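Local coordinates for protein cyanuric acid amidohydrolase (Azorhizobium caulinodans, PDB 4NQ3) that hydrolyses cyanuric acid, opening its s-triazine ring to give carboxybiuret, a step in the breakdown of atrazine and related s-triazine compounds, at residues A[71-75]-A[110-114]; A[285-291]-A[337-343]; A[276-282]-A[324-329]; A[49-53]-A[227-231]. The contacts are given in a common frame with arbitrary orientation. Residues are numbered along the deposited sequence.

How the interactions relate
Along the chain, interaction 4 closes a long loop with interaction 1 nested inside it; interactions 2 and 3 follow and cross each other, their segments alternating. Interactions 2 and 3 share strand 281-286, the first at its end and the second at its start, with centres about 23 Å apart. Interaction 4 lies at the barbituric acid site; its nearest atoms are about 7 Å from those of interaction 1 and of interaction 2. Interactions 1 and 2 lie on opposite sides of the chain's centre, about 28 Å between centres. Interactions 1 and 4 join repeating units A and B, 2 and 3 are internal to unit C, and the three units, each with a four-stranded sheet, surround the active site.

Interaction 1: residues A[71-75]-A[110-114]; sequences ADEVC and GRAHT. With SO4 (sulfate ion), chain F; SO4 (sulfate ion), chain D.
A 3-10 turn, 71-73, closed by Val-74 N to Ala-71 O at 3.0 Å, turns extended at Val-74 and enters a strand at Cys-75. It meets the end of strand 106-113, whose direction differs by 121°; the closest CA pair is Cys-75 with Arg-111, at 6.8 Å. Arg-111 and His-113 both point toward the turn, while Ala-112 between them points away. With chi1 m and chi2 near -108°, His-113 sends NE2 to Glu-73 O in a 2.9 Å hydrogen bond, and one ring face receives Cys-75 SG, 4.0 Å from the ring centroid, a sulfur-aromatic contact. A small, polarisable thiol with chi1 m fits beneath the imidazole; Cys-75 SG also lies 3.7 Å from Arg-111 CB. Arg-111 (chi1 p, then t, t) extends until NH1 is 2.7 Å from the same Glu-73 O, and Glu-73 CB, 3.9 Å from NH1, lies over one guanidinium face. At the guanidinium edge a sulfate accepts from Arg-111 NE (O4, 2.8 Å) and Arg-111 NH2 (O3, 3.0 Å). A second sulfate accepts from His-113 N at O3, a very short 2.5 Å; both ions probably come from the crystallisation liquor. At this junction between repeats, the turn into edge strand 75-80 of the unit A sheet meets the end of edge strand 106-113 of unit B; Val-74 packs on helix 51-67, Ala-112 on helix 125-141, Cys-75 on strand 235-242.

Interaction 2: residues A[285-291]-A[337-343]; sequences KAEPSRS and EHQGPDG. With MG (magnesium ion), chain K.
Arg-290 (chi1 m, then t, t, chi4 88°) centres a salt-bridge network with Glu-287, Glu-337 and Asp-342. Arg-290 NH1 reaches Glu-287 OE2 at 2.7 Å and Asp-342 OD1 at 2.9 Å; Arg-290 NH2 makes a long 3.7 Å bridge to Glu-337 OE2 (also paired with Arg-188). Arg-290 N donates to Asp-342 OD2 at 3.0 Å, and Gly-343 N to OE1 of extended Glu-287 (t, t) at 3.1 Å. Both segments build the magnesium site: Gln-339 O (2.4 Å), Pro-341 O (2.5 Å) and Gly-344 O bind MG, and Glu-287 is a known magnesium-binding residue. Nearest CA pairs are Ser-289 with Gly-343, 3.7 Å, and Lys-285 with Gln-339, 7.5 Å. At phi/psi 79/176 (Gly-340) and 97/-10 (Gly-343) a CB would jam against the preceding carbonyl O, hence glycine. Lys-285 NZ hydrogen-bonds Ser-333 OG; its CE lies 3.0 Å from Gln-339 OE1, which accepts from Cys-225 N. Strand 281-286 thus ends against the loop between strands 331-334 and 345-352, Pro-288 packing on helix 309-325.

Interaction 3: residues A[276-282]-A[324-329]; sequences AGEATIV and VVGHTE
A type I beta turn faces a helix end. The turn, Gly-277 to Thr-280, is closed by Thr-280 N to Gly-277 O at 2.9 Å and braced by Gly-277 N donating to Thr-280 OG1 at 3.0 Å, before the chain extends as strand at Ile-281. The helix ends at Val-325, and Gly-326 leaves helical angles with phi 83°, a value that suits glycine. Nearest CA pairs are Ala-276 with Val-325, 4.8 Å, and Glu-278 with His-327, 6.0 Å. Among polar contacts, His-327 (chi1 p, chi2 99°) uses both ring nitrogens: NE2 donates to Thr-280 O at 3.1 Å, and ND1 accepts from Glu-329 N at 3.1 Å. One water links Val-282 N (weak, 3.3 Å) with Glu-329 O (2.6 Å). Apolar packing centres on Val-325 (chi1 p), whose CG2 lies 3.5 Å from Thr-280 CB, 4.1 Å from Val-282 CG2 and 4.3 Å from Ala-276 CB; small and beta-branched side chains fit here. Glu-278 pairs with Lys-297 of the second subunit, Glu-329 with Arg-8. In the beta-alpha-beta crossover 281-286, 309-325, 331-334, the contact joins the start of the first strand to the helix end, where the chain returns toward the parallel second strand.

Interaction 4: residues A[49-53]-A[227-231]; sequences DFSRG and SGIEL. With BR8 (barbituric acid), chain C.
This contact forms part of the barbituric acid pocket, where repeating units A and B each supply a ligand-binding residue, Arg-52 and Ser-227, both known substrate-binding residues. Arg-52 NH1 donates to ligand O2 at 2.9 Å, while Ser-227 holds the ring with its backbone: N gives to O8 at 2.6 Å and O accepts from N1 at 2.8 Å. Arginine suits the place because its flat cation reaches ligand and protein at once. With chi1 m, chi2 t and chi3 m, Arg-52 NE lies 3.1 Å from Glu-230 OE1 in a salt bridge. One guanidinium face lies against Gly-228 CA, 3.7 Å from Arg-52 CZ; a CB at Gly-228 would clash with Glu-230 OE2. Glu-230 (chi1 p, chi2 m) curls back to present its carboxylate, and a water joins its OE1 (2.6 Å) to Asp-49 O (2.8 Å) and Gly-53 N (3.0 Å). The CA atoms of Gly-53 and Glu-230 stand 5.3 Å apart, bringing Gly-53 CA to 3.9 Å from Glu-230 CB, where a CB on residue 53 would be tight. Asp-49 (chi1 t) caps the helix start, its OD1 accepting from Ser-51 N at 2.8 Å and Ser-51 OG at 2.7 Å. Ile-229 CD1 meets Phe-50 CE1 at 4.3 Å. The pair joins the start of helix 51-67 to the loop after strand 223-227, beside strand 150-157, whose active-site Lys-156 touches Arg-52.

Interaction 1: residues A[71-75]-A[110-114]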
# COMPACT_ATOMS: atom_id res chain seq x y z
N ALA A 71 6.63 -26.21 26.32
CA ALA A 71 6.48 -24.93 25.63
C ALA A 71 5.37 -25.02 24.59
O ALA A 71 4.65 -24.05 24.35
CB ALA A 71 7.77 -24.53 24.97
N ASP A 72 5.23 -26.20 24.00
CA ASP A 72 4.29 -26.35 22.90
C ASP A 72 2.85 -26.21 23.33
O ASP A 72 1.97 -26.00 22.48
CB ASP A 72 4.50 -27.69 22.21
CG ASP A 72 5.83 -27.76 21.47
OD1 ASP A 72 6.31 -26.71 20.97
OD2 ASP A 72 6.40 -28.88 21.41
N GLU A 73 2.62 -26.29 24.64
CA GLU A 73 1.27 -26.22 25.19
C GLU A 73 0.87 -24.79 25.49
O GLU A 73 -0.26 -24.53 25.85
CB GLU A 73 1.18 -27.08 26.45
CG GLU A 73 1.19 -28.56 26.15
CD GLU A 73 1.79 -29.40 27.28
OE1 GLU A 73 1.74 -28.97 28.46
OE2 GLU A 73 2.38 -30.48 26.98
N VAL A 74 1.80 -23.85 25.32
CA VAL A 74 1.48 -22.44 25.52
C VAL A 74 0.75 -21.92 24.29
O VAL A 74 1.17 -22.18 23.16
CB VAL A 74 2.75 -21.58 25.77
CG1 VAL A 74 2.39 -20.10 25.91
CG2 VAL A 74 3.47 -22.07 26.98
N CYS A 75 -0.35 -21.21 24.50
CA CYS A 75 -1.08 -20.64 23.37
C CYS A 75 -0.43 -19.36 22.92
O CYS A 75 -0.30 -18.41 23.71
CB CYS A 75 -2.53 -20.38 23.74
SG CYS A 75 -3.50 -21.92 23.73
N GLY A 110 -8.24 -20.03 30.78
CA GLY A 110 -8.18 -21.40 30.31
C GLY A 110 -7.67 -21.45 28.89
O GLY A 110 -7.90 -20.51 28.11
N ARG A 111 -6.94 -22.50 28.54
CA ARG A 111 -6.43 -22.58 27.18
C ARG A 111 -6.82 -23.92 26.60
O ARG A 111 -7.14 -24.83 27.35
CB ARG A 111 -4.91 -22.42 27.14
CG ARG A 111 -4.27 -23.29 28.12
CD ARG A 111 -2.85 -23.58 27.83
NE ARG A 111 -2.34 -24.40 28.93
CZ ARG A 111 -1.05 -24.57 29.20
NH1 ARG A 111 -0.14 -23.98 28.44
NH2 ARG A 111 -0.68 -25.33 30.24
N ALA A 112 -6.71 -24.04 25.28
CA ALA A 112 -6.95 -25.29 24.57
C ALA A 112 -6.41 -25.16 23.16
O ALA A 112 -6.27 -24.04 22.65
CB ALA A 112 -8.43 -25.64 24.55
N HIS A 113 -6.11 -26.30 22.52
CA HIS A 113 -5.53 -26.37 21.17
C HIS A 113 -6.44 -27.22 20.32
O HIS A 113 -7.38 -27.84 20.83
CB HIS A 113 -4.13 -26.99 21.22
CG HIS A 113 -3.22 -26.28 22.17
ND1 HIS A 113 -2.18 -25.47 21.75
CD2 HIS A 113 -3.25 -26.20 23.52
CE1 HIS A 113 -1.58 -24.96 22.82
NE2 HIS A 113 -2.21 -25.38 23.90
N THR A 114 -6.16 -27.29 19.03
CA THR A 114 -6.92 -28.20 18.21
C THR A 114 -6.01 -28.88 17.20
O THR A 114 -4.87 -28.44 16.96
CB THR A 114 -8.06 -27.51 17.44
OG1 THR A 114 -7.53 -26.84 16.29
CG2 THR A 114 -8.83 -26.57 18.34
S SO4 F . -6.30 -29.32 24.65
O1 SO4 F . -7.59 -29.81 25.15
O2 SO4 F . -5.42 -30.43 24.28
O3 SO4 F . -6.54 -28.53 23.44
O4 SO4 F . -5.66 -28.52 25.69
S SO4 D . -3.66 -26.72 31.90
O1 SO4 D . -3.51 -28.16 31.63
O2 SO4 D . -4.82 -26.45 32.77
O3 SO4 D . -2.43 -26.23 32.53
O4 SO4 D . -3.89 -26.06 30.61

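Interaction 2: residues A[285-291]-A[337-343]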
# COMPACT_ATOMS: atom_id res chain seq x y z
N LYS A 285 -12.29 -5.81 19.27
CA LYS A 285 -12.42 -6.12 17.85
C LYS A 285 -12.92 -4.90 17.08
O LYS A 285 -13.87 -4.25 17.50
CB LYS A 285 -13.38 -7.27 17.63
CG LYS A 285 -12.86 -8.57 18.16
CD LYS A 285 -11.72 -9.06 17.31
CE LYS A 285 -12.11 -9.07 15.84
NZ LYS A 285 -10.95 -9.54 15.04
N ALA A 286 -12.27 -4.57 15.97
CA ALA A 286 -12.72 -3.47 15.13
C ALA A 286 -13.12 -4.02 13.78
O ALA A 286 -12.43 -4.88 13.23
CB ALA A 286 -11.65 -2.44 14.97
N GLU A 287 -14.22 -3.53 13.24
CA GLU A 287 -14.72 -4.04 11.97
C GLU A 287 -15.27 -2.93 11.10
O GLU A 287 -16.05 -2.11 11.56
CB GLU A 287 -15.81 -5.08 12.22
CG GLU A 287 -16.33 -5.72 10.96
CD GLU A 287 -17.47 -6.68 11.22
OE1 GLU A 287 -18.27 -6.46 12.16
OE2 GLU A 287 -17.56 -7.67 10.46
N PRO A 288 -14.87 -2.91 9.82
CA PRO A 288 -15.55 -1.97 8.93
C PRO A 288 -16.98 -2.43 8.69
O PRO A 288 -17.21 -3.61 8.43
CB PRO A 288 -14.70 -2.02 7.65
CG PRO A 288 -14.07 -3.36 7.68
CD PRO A 288 -13.82 -3.68 9.13
N SER A 289 -17.93 -1.53 8.81
CA SER A 289 -19.33 -1.92 8.69
C SER A 289 -19.70 -2.19 7.23
O SER A 289 -19.34 -1.41 6.35
CB SER A 289 -20.24 -0.84 9.27
OG SER A 289 -20.08 0.38 8.56
N ARG A 290 -20.42 -3.27 6.99
CA ARG A 290 -20.71 -3.70 5.63
C ARG A 290 -21.80 -2.88 4.96
O ARG A 290 -22.01 -3.00 3.75
CB ARG A 290 -21.12 -5.16 5.62
CG ARG A 290 -19.95 -6.05 5.88
CD ARG A 290 -20.31 -7.51 5.95
NE ARG A 290 -19.09 -8.23 6.25
CZ ARG A 290 -18.67 -8.47 7.49
NH1 ARG A 290 -19.40 -8.05 8.52
NH2 ARG A 290 -17.52 -9.12 7.69
N SER A 291 -22.47 -2.04 5.74
CA SER A 291 -23.45 -1.08 5.21
C SER A 291 -22.73 0.01 4.47
O SER A 291 -23.32 0.76 3.71
CB SER A 291 -24.29 -0.46 6.33
OG SER A 291 -23.48 0.27 7.24
N GLU A 337 -16.34 -10.60 11.91
CA GLU A 337 -17.35 -11.53 11.39
C GLU A 337 -17.99 -12.32 12.54
O GLU A 337 -17.33 -13.10 13.22
CB GLU A 337 -16.73 -12.48 10.39
CG GLU A 337 -16.22 -11.83 9.11
CD GLU A 337 -14.80 -11.28 9.24
OE1 GLU A 337 -14.22 -11.37 10.35
OE2 GLU A 337 -14.27 -10.76 8.22
N HIS A 338 -19.28 -12.09 12.77
CA HIS A 338 -20.00 -12.76 13.86
C HIS A 338 -19.42 -12.45 15.22
O HIS A 338 -19.68 -13.17 16.19
CB HIS A 338 -20.02 -14.27 13.65
CG HIS A 338 -20.60 -14.68 12.34
ND1 HIS A 338 -21.95 -14.60 12.07
CD2 HIS A 338 -20.02 -15.12 11.20
CE1 HIS A 338 -22.17 -14.99 10.83
NE2 HIS A 338 -21.02 -15.33 10.29
N GLN A 339 -18.64 -11.38 15.30
CA GLN A 339 -18.10 -10.92 16.58
C GLN A 339 -18.72 -9.58 16.92
O GLN A 339 -18.24 -8.53 16.50
CB GLN A 339 -16.59 -10.84 16.50
CG GLN A 339 -16.02 -12.16 16.02
CD GLN A 339 -14.63 -12.02 15.44
OE1 GLN A 339 -13.68 -11.64 16.12
NE2 GLN A 339 -14.50 -12.33 14.15
N GLY A 340 -19.83 -9.61 17.64
CA GLY A 340 -20.60 -8.39 17.81
C GLY A 340 -21.40 -8.19 16.54
O GLY A 340 -21.26 -8.96 15.59
N PRO A 341 -22.25 -7.17 16.52
CA PRO A 341 -23.09 -6.76 15.39
C PRO A 341 -22.28 -6.34 14.17
O PRO A 341 -21.09 -6.08 14.30
CB PRO A 341 -23.84 -5.57 15.94
CG PRO A 341 -22.95 -5.02 17.01
CD PRO A 341 -22.38 -6.24 17.66
N ASP A 342 -22.91 -6.25 13.00
CA ASP A 342 -22.16 -5.76 11.84
C ASP A 342 -21.65 -4.34 12.08
O ASP A 342 -22.45 -3.40 12.30
CB ASP A 342 -23.00 -5.80 10.56
CG ASP A 342 -22.25 -5.19 9.37
OD1 ASP A 342 -21.36 -5.87 8.80
OD2 ASP A 342 -22.57 -4.03 9.00
N GLY A 343 -20.34 -4.17 12.02
CA GLY A 343 -19.75 -2.86 12.21
C GLY A 343 -19.29 -2.68 13.63
O GLY A 343 -18.61 -1.70 13.95
MG MG K . -18.97 -7.43 14.51
O HOH W 1 -15.75 -1.77 14.53
O HOH W 2 -14.54 -8.23 8.88

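Interaction 3: residues A[276-282]-A[324-329]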
# COMPACT_ATOMS: atom_id res chain seq x y z
N ALA A 276 -9.47 4.75 33.89
CA ALA A 276 -8.52 4.69 32.79
C ALA A 276 -7.13 5.14 33.22
O ALA A 276 -6.97 6.14 33.94
CB ALA A 276 -9.02 5.53 31.61
N GLY A 277 -6.12 4.39 32.80
CA GLY A 277 -4.75 4.71 33.12
C GLY A 277 -3.82 3.81 32.34
O GLY A 277 -4.28 2.87 31.67
N GLU A 278 -2.52 4.08 32.42
CA GLU A 278 -1.52 3.31 31.70
C GLU A 278 -1.73 1.83 31.97
O GLU A 278 -1.57 1.00 31.09
CB GLU A 278 -0.11 3.76 32.09
CG GLU A 278 1.00 3.35 31.11
CD GLU A 278 1.69 2.04 31.47
OE1 GLU A 278 1.41 1.50 32.57
OE2 GLU A 278 2.50 1.55 30.66
N ALA A 279 -2.20 1.51 33.17
CA ALA A 279 -2.33 0.12 33.58
C ALA A 279 -3.54 -0.60 32.98
O ALA A 279 -3.58 -1.82 32.98
CB ALA A 279 -2.38 0.03 35.08
N THR A 280 -4.54 0.14 32.50
CA THR A 280 -5.72 -0.52 31.92
C THR A 280 -5.32 -1.42 30.74
O THR A 280 -4.56 -1.02 29.86
CB THR A 280 -6.76 0.50 31.43
OG1 THR A 280 -6.97 1.51 32.43
CG2 THR A 280 -8.06 -0.20 31.11
N ILE A 281 -5.81 -2.65 30.74
CA ILE A 281 -5.59 -3.55 29.62
C ILE A 281 -6.84 -3.61 28.76
O ILE A 281 -7.93 -3.90 29.28
CB ILE A 281 -5.26 -4.95 30.12
CG1 ILE A 281 -3.94 -4.95 30.86
CG2 ILE A 281 -5.29 -5.95 28.97
CD1 ILE A 281 -3.64 -6.28 31.45
N VAL A 282 -6.70 -3.38 27.46
CA VAL A 282 -7.87 -3.37 26.57
C VAL A 282 -7.73 -4.36 25.43
O VAL A 282 -6.71 -4.38 24.75
CB VAL A 282 -8.11 -1.97 25.97
CG1 VAL A 282 -9.44 -1.94 25.25
CG2 VAL A 282 -8.08 -0.91 27.07
N VAL A 324 -9.73 7.29 25.02
CA VAL A 324 -10.51 7.12 26.23
C VAL A 324 -9.62 6.63 27.34
O VAL A 324 -9.72 7.06 28.49
CB VAL A 324 -11.67 6.10 26.03
CG1 VAL A 324 -12.32 5.77 27.36
CG2 VAL A 324 -12.70 6.64 25.03
N VAL A 325 -8.75 5.70 27.00
CA VAL A 325 -8.01 5.01 28.03
C VAL A 325 -6.64 5.69 28.24
O VAL A 325 -5.95 5.41 29.21
CB VAL A 325 -7.87 3.50 27.66
CG1 VAL A 325 -6.97 3.33 26.47
CG2 VAL A 325 -7.37 2.70 28.82
N GLY A 326 -6.28 6.62 27.37
CA GLY A 326 -5.10 7.44 27.60
C GLY A 326 -3.72 6.92 27.22
O GLY A 326 -2.71 7.55 27.51
N HIS A 327 -3.66 5.75 26.59
CA HIS A 327 -2.39 5.21 26.10
C HIS A 327 -2.60 4.36 24.87
O HIS A 327 -3.73 4.10 24.48
CB HIS A 327 -1.70 4.41 27.18
CG HIS A 327 -2.38 3.12 27.52
ND1 HIS A 327 -1.97 1.91 27.01
CD2 HIS A 327 -3.41 2.85 28.36
CE1 HIS A 327 -2.74 0.95 27.51
NE2 HIS A 327 -3.62 1.50 28.33
N THR A 328 -1.50 3.94 24.25
CA THR A 328 -1.60 3.29 22.96
C THR A 328 -1.18 1.84 22.98
O THR A 328 -1.14 1.19 21.94
CB THR A 328 -0.77 4.01 21.93
OG1 THR A 328 0.58 4.03 22.39
CG2 THR A 328 -1.29 5.44 21.76
N GLU A 329 -0.88 1.31 24.16
CA GLU A 329 -0.48 -0.09 24.25
C GLU A 329 -1.74 -0.94 24.43
O GLU A 329 -1.94 -1.56 25.46
CB GLU A 329 0.49 -0.32 25.42
CG GLU A 329 1.69 -1.22 25.13
CD GLU A 329 2.76 -1.12 26.22
OE1 GLU A 329 2.40 -1.36 27.40
OE2 GLU A 329 3.93 -0.79 25.93
O HOH W 3 3.24 -1.29 30.65
O HOH W 4 -3.47 -3.22 26.77

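Interaction 4: residues A[49-53]-A[227-231]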
# COMPACT_ATOMS: atom_id res chain seq x y z
N ASP A 49 1.64 -11.49 6.21
CA ASP A 49 2.18 -10.87 7.38
C ASP A 49 3.06 -11.89 8.05
O ASP A 49 2.56 -12.84 8.63
CB ASP A 49 1.06 -10.40 8.31
CG ASP A 49 1.58 -9.77 9.61
OD1 ASP A 49 2.76 -9.99 10.01
OD2 ASP A 49 0.77 -9.04 10.24
N PHE A 50 4.37 -11.69 7.98
CA PHE A 50 5.28 -12.66 8.57
C PHE A 50 5.84 -12.17 9.90
O PHE A 50 6.65 -12.87 10.53
CB PHE A 50 6.40 -13.00 7.59
CG PHE A 50 5.89 -13.48 6.29
CD1 PHE A 50 5.42 -14.79 6.17
CD2 PHE A 50 5.78 -12.61 5.21
CE1 PHE A 50 4.89 -15.24 4.96
CE2 PHE A 50 5.25 -13.05 3.99
CZ PHE A 50 4.80 -14.36 3.87
N SER A 51 5.40 -11.00 10.34
CA SER A 51 5.84 -10.56 11.65
C SER A 51 5.24 -11.52 12.70
O SER A 51 5.86 -11.78 13.72
CB SER A 51 5.44 -9.12 11.90
OG SER A 51 4.05 -9.00 12.12
N ARG A 52 4.06 -12.07 12.41
CA ARG A 52 3.37 -12.99 13.31
C ARG A 52 4.21 -14.25 13.53
O ARG A 52 4.50 -14.63 14.66
CB ARG A 52 1.99 -13.39 12.75
CG ARG A 52 0.95 -12.27 12.76
CD ARG A 52 -0.39 -12.69 12.20
NE ARG A 52 -0.24 -13.31 10.90
CZ ARG A 52 -0.86 -12.93 9.79
NH1 ARG A 52 -1.70 -11.91 9.82
NH2 ARG A 52 -0.64 -13.58 8.66
N GLY A 53 4.56 -14.91 12.43
CA GLY A 53 5.32 -16.14 12.49
C GLY A 53 6.69 -15.92 13.08
O GLY A 53 7.19 -16.76 13.86
N SER A 227 -6.89 -14.34 12.50
CA SER A 227 -6.46 -15.33 11.52
C SER A 227 -4.96 -15.12 11.22
O SER A 227 -4.45 -14.03 11.38
CB SER A 227 -7.33 -15.23 10.27
OG SER A 227 -7.07 -16.26 9.33
N GLY A 228 -4.26 -16.17 10.81
CA GLY A 228 -2.85 -16.02 10.52
C GLY A 228 -2.32 -17.10 9.60
O GLY A 228 -2.82 -18.21 9.57
N ILE A 229 -1.29 -16.77 8.85
CA ILE A 229 -0.73 -17.71 7.89
C ILE A 229 0.14 -18.76 8.57
O ILE A 229 0.47 -19.77 7.96
CB ILE A 229 0.11 -16.98 6.82
CG1 ILE A 229 0.48 -17.91 5.68
CG2 ILE A 229 1.35 -16.37 7.42
CD1 ILE A 229 1.07 -17.15 4.50
N GLU A 230 0.48 -18.52 9.84
CA GLU A 230 1.52 -19.31 10.51
C GLU A 230 1.05 -20.53 11.30
O GLU A 230 1.85 -21.12 12.01
CB GLU A 230 2.31 -18.42 11.46
CG GLU A 230 1.52 -17.82 12.64
CD GLU A 230 0.75 -16.56 12.21
OE1 GLU A 230 0.99 -16.12 11.06
OE2 GLU A 230 -0.04 -15.99 13.01
N LEU A 231 -0.22 -20.89 11.25
CA LEU A 231 -0.63 -22.11 11.94
C LEU A 231 -1.65 -22.87 11.11
O LEU A 231 -2.38 -22.27 10.34
CB LEU A 231 -1.19 -21.78 13.32
CG LEU A 231 -2.63 -21.27 13.47
CD1 LEU A 231 -3.02 -21.32 14.91
CD2 LEU A 231 -2.78 -19.88 12.98
N1 BR8 C . -5.10 -11.33 11.80
C2 BR8 C . -4.16 -10.47 12.24
O2 BR8 C . -2.99 -10.78 12.10
N3 BR8 C . -4.52 -9.28 12.81
C4 BR8 C . -5.88 -8.90 12.96
O4 BR8 C . -6.16 -7.83 13.47
C5 BR8 C . -7.04 -9.81 12.54
C6 BR8 C . -6.46 -11.07 11.92
O8 BR8 C . -7.22 -11.91 11.50
O HOH W 5 3.09 -15.31 9.80